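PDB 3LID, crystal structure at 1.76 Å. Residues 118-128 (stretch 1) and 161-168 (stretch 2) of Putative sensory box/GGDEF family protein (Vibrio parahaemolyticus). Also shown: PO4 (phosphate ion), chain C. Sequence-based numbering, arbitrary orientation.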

# COMPACT_ATOMS: atom_id res chain seq x y z
N TYR A 118 15.28 -2.87 -4.08
CA TYR A 118 14.79 -1.58 -3.63
C TYR A 118 15.96 -0.82 -3.06
O TYR A 118 15.99 0.41 -3.13
CB TYR A 118 13.62 -1.71 -2.62
CG TYR A 118 13.95 -2.19 -1.21
CD1 TYR A 118 14.64 -1.36 -0.29
CD2 TYR A 118 13.56 -3.47 -0.78
CE1 TYR A 118 14.90 -1.81 1.00
CE2 TYR A 118 13.81 -3.92 0.52
CZ TYR A 118 14.52 -3.08 1.39
OH TYR A 118 14.71 -3.52 2.67
N PHE A 119 16.94 -1.56 -2.52
CA PHE A 119 18.12 -0.91 -1.98
C PHE A 119 19.01 -0.38 -3.08
O PHE A 119 19.47 0.77 -3.02
CB PHE A 119 18.94 -1.83 -1.06
CG PHE A 119 20.19 -1.16 -0.61
CD1 PHE A 119 20.14 -0.13 0.31
CD2 PHE A 119 21.41 -1.53 -1.17
CE1 PHE A 119 21.33 0.49 0.72
CE2 PHE A 119 22.61 -0.89 -0.77
CZ PHE A 119 22.54 0.09 0.15
N LYS A 120 19.24 -1.18 -4.11
CA LYS A 120 20.03 -0.67 -5.22
C LYS A 120 19.36 0.55 -5.86
O LYS A 120 20.05 1.48 -6.30
CB LYS A 120 20.16 -1.80 -6.24
CG LYS A 120 20.98 -3.00 -5.62
CD LYS A 120 21.13 -4.18 -6.59
CE LYS A 120 21.86 -5.29 -5.85
NZ LYS A 120 21.89 -6.49 -6.72
N TYR A 121 18.03 0.54 -5.94
CA TYR A 121 17.29 1.75 -6.43
C TYR A 121 17.54 2.96 -5.50
O TYR A 121 17.90 4.07 -5.93
CB TYR A 121 15.80 1.42 -6.57
CG TYR A 121 15.03 2.67 -6.99
CD1 TYR A 121 15.26 3.22 -8.25
CD2 TYR A 121 14.14 3.28 -6.14
CE1 TYR A 121 14.57 4.39 -8.66
CE2 TYR A 121 13.46 4.46 -6.52
CZ TYR A 121 13.67 4.99 -7.77
OH TYR A 121 13.00 6.15 -8.09
N ALA A 122 17.42 2.73 -4.19
CA ALA A 122 17.62 3.86 -3.24
C ALA A 122 19.05 4.45 -3.45
O ALA A 122 19.23 5.64 -3.31
CB ALA A 122 17.50 3.33 -1.79
N GLN A 123 20.02 3.61 -3.73
CA GLN A 123 21.40 4.10 -3.87
C GLN A 123 21.50 5.04 -5.04
O GLN A 123 22.32 5.95 -5.03
CB GLN A 123 22.33 2.93 -4.16
CG GLN A 123 22.55 1.99 -2.99
CD GLN A 123 23.61 0.94 -3.28
OE1 GLN A 123 23.36 -0.02 -4.02
NE2 GLN A 123 24.79 1.10 -2.68
N SER A 124 20.74 4.75 -6.11
CA SER A 124 20.67 5.61 -7.29
C SER A 124 20.05 7.00 -7.10
O SER A 124 20.25 7.91 -7.94
CB SER A 124 19.92 4.86 -8.42
OG SER A 124 18.53 5.08 -8.37
N LEU A 125 19.35 7.24 -6.00
CA LEU A 125 18.72 8.51 -5.70
C LEU A 125 19.75 9.57 -5.30
O LEU A 125 20.87 9.22 -4.89
CB LEU A 125 17.65 8.38 -4.63
CG LEU A 125 16.54 7.34 -4.95
CD1 LEU A 125 15.64 7.25 -3.64
CD2 LEU A 125 15.67 7.84 -6.16
N ASP A 126 19.38 10.82 -5.42
CA ASP A 126 20.24 11.90 -4.91
C ASP A 126 20.09 12.05 -3.41
O ASP A 126 19.12 11.61 -2.83
CB ASP A 126 19.85 13.24 -5.55
CG ASP A 126 20.16 13.27 -7.04
OD1 ASP A 126 21.04 12.56 -7.52
OD2 ASP A 126 19.49 14.03 -7.73
N ASN A 127 21.05 12.72 -2.76
CA ASN A 127 20.89 13.03 -1.33
C ASN A 127 19.62 13.83 -1.10
O ASN A 127 19.38 14.78 -1.81
CB ASN A 127 22.09 13.83 -0.76
CG ASN A 127 23.40 13.02 -0.74
OD1 ASN A 127 23.37 11.80 -0.73
ND2 ASN A 127 24.55 13.73 -0.64
N GLU A 128 18.79 13.39 -0.15
CA GLU A 128 17.62 14.05 0.36
C GLU A 128 16.46 13.93 -0.63
O GLU A 128 15.42 14.49 -0.42
CB GLU A 128 17.92 15.50 0.76
CG GLU A 128 18.31 15.66 2.23
CD GLU A 128 19.65 15.03 2.60
OE1 GLU A 128 19.72 14.39 3.66
OE2 GLU A 128 20.59 15.18 1.82
N ASN A 161 26.45 17.33 5.98
CA ASN A 161 27.52 18.09 5.29
C ASN A 161 27.76 17.51 3.93
O ASN A 161 28.89 17.35 3.50
CB ASN A 161 28.81 18.06 6.14
CG ASN A 161 28.72 18.91 7.35
OD1 ASN A 161 28.92 18.46 8.53
ND2 ASN A 161 28.35 20.12 7.12
N ASP A 162 26.68 17.11 3.23
CA ASP A 162 26.81 16.54 1.90
C ASP A 162 27.41 15.16 1.77
O ASP A 162 27.59 14.70 0.68
CB ASP A 162 27.45 17.49 0.90
CG ASP A 162 26.70 18.82 0.83
OD1 ASP A 162 25.46 18.80 0.55
OD2 ASP A 162 27.31 19.88 1.13
N VAL A 163 27.64 14.46 2.89
CA VAL A 163 28.16 13.14 2.82
C VAL A 163 27.03 12.16 3.20
O VAL A 163 26.47 12.25 4.29
CB VAL A 163 29.32 12.95 3.84
CG1 VAL A 163 29.85 11.52 3.81
CG2 VAL A 163 30.47 14.04 3.50
N ARG A 164 26.74 11.26 2.27
CA ARG A 164 25.63 10.32 2.51
C ARG A 164 25.94 9.44 3.71
O ARG A 164 27.06 8.85 3.82
CB ARG A 164 25.44 9.44 1.27
CG ARG A 164 24.12 8.61 1.43
CD ARG A 164 23.84 7.88 0.09
NE ARG A 164 23.44 8.93 -0.85
CZ ARG A 164 22.96 8.70 -2.06
NH1 ARG A 164 22.77 7.46 -2.48
NH2 ARG A 164 22.59 9.73 -2.82
N GLN A 165 24.99 9.37 4.65
CA GLN A 165 25.10 8.52 5.85
C GLN A 165 24.36 7.18 5.73
O GLN A 165 24.64 6.22 6.44
CB GLN A 165 24.54 9.27 7.08
CG GLN A 165 25.32 10.61 7.30
CD GLN A 165 26.85 10.33 7.53
OE1 GLN A 165 27.19 9.64 8.49
NE2 GLN A 165 27.73 10.88 6.69
N GLY A 166 23.41 7.15 4.82
CA GLY A 166 22.54 5.95 4.73
C GLY A 166 21.19 6.36 4.10
O GLY A 166 21.07 7.37 3.45
N TYR A 167 20.20 5.54 4.40
CA TYR A 167 18.89 5.68 3.75
C TYR A 167 17.82 5.56 4.78
O TYR A 167 17.80 4.61 5.56
CB TYR A 167 18.70 4.53 2.72
CG TYR A 167 19.84 4.57 1.71
CD1 TYR A 167 19.71 5.33 0.54
CD2 TYR A 167 21.01 3.87 1.93
CE1 TYR A 167 20.79 5.44 -0.38
CE2 TYR A 167 22.11 3.97 1.05
CZ TYR A 167 21.96 4.76 -0.11
OH TYR A 167 23.01 4.85 -0.98
N LEU A 168 16.88 6.51 4.75
CA LEU A 168 15.62 6.32 5.50
C LEU A 168 14.69 5.49 4.63
O LEU A 168 14.53 5.79 3.45
CB LEU A 168 15.01 7.70 5.71
CG LEU A 168 13.63 7.69 6.34
CD1 LEU A 168 13.76 7.22 7.80
CD2 LEU A 168 13.03 9.14 6.34
P PO4 C . 11.75 -5.55 3.60
O1 PO4 C . 11.22 -5.95 4.99
O2 PO4 C . 13.27 -5.55 3.79
O3 PO4 C . 11.30 -4.18 3.19
O4 PO4 C . 11.36 -6.60 2.56
O HOH W 1 25.14 3.45 -0.70
O HOH W 2 24.17 16.77 -0.59
O HOH W 3 27.24 11.94 -0.75

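The contact centres on the guanidinium of R164, which meets the end of the helix and the loop that follows it. Four hydrogen bonds cross the stretches, all donated by this group: NH1 to Q123 O (3.0 Å, N-H...O angle 146°), NH2 to L125 O (2.7 Å, 152°), and both NH2 (3.0 Å) and NE (2.9 Å) to N127 OD1. These three acceptor oxygens lie near the guanidinium plane, where its N-H bonds point. R164 NH1 also donates to Y167 OH (3.0 Å, 163°), tying the tyrosine into the same network.

Waters extend the contact. One links Q123 NE2 (3.1 Å) and Y167 OH (2.6 Å); a second accepts from N127 ND2 (3.1 Å) and donates to D162 OD1 (2.7 Å); a third joins N127 ND2, D162 O and R164 N.

Apolar packing gathers on Y167, whose CA-to-CB bond points toward the helix. The F119 edge approaches its ring face in an offset edge-to-face pair (centroids 5.3 Å apart, planes at 83°), with F119 CE1 3.6 Å from Y167 CE2. A122 CB lies 3.8 Å from Y167 CD1.

The backbones stand apart: helix and strand axes approach to 9.5 Å at 131° between their N-to-C directions. Side chains therefore bridge the gap, burying 374 Å² in total.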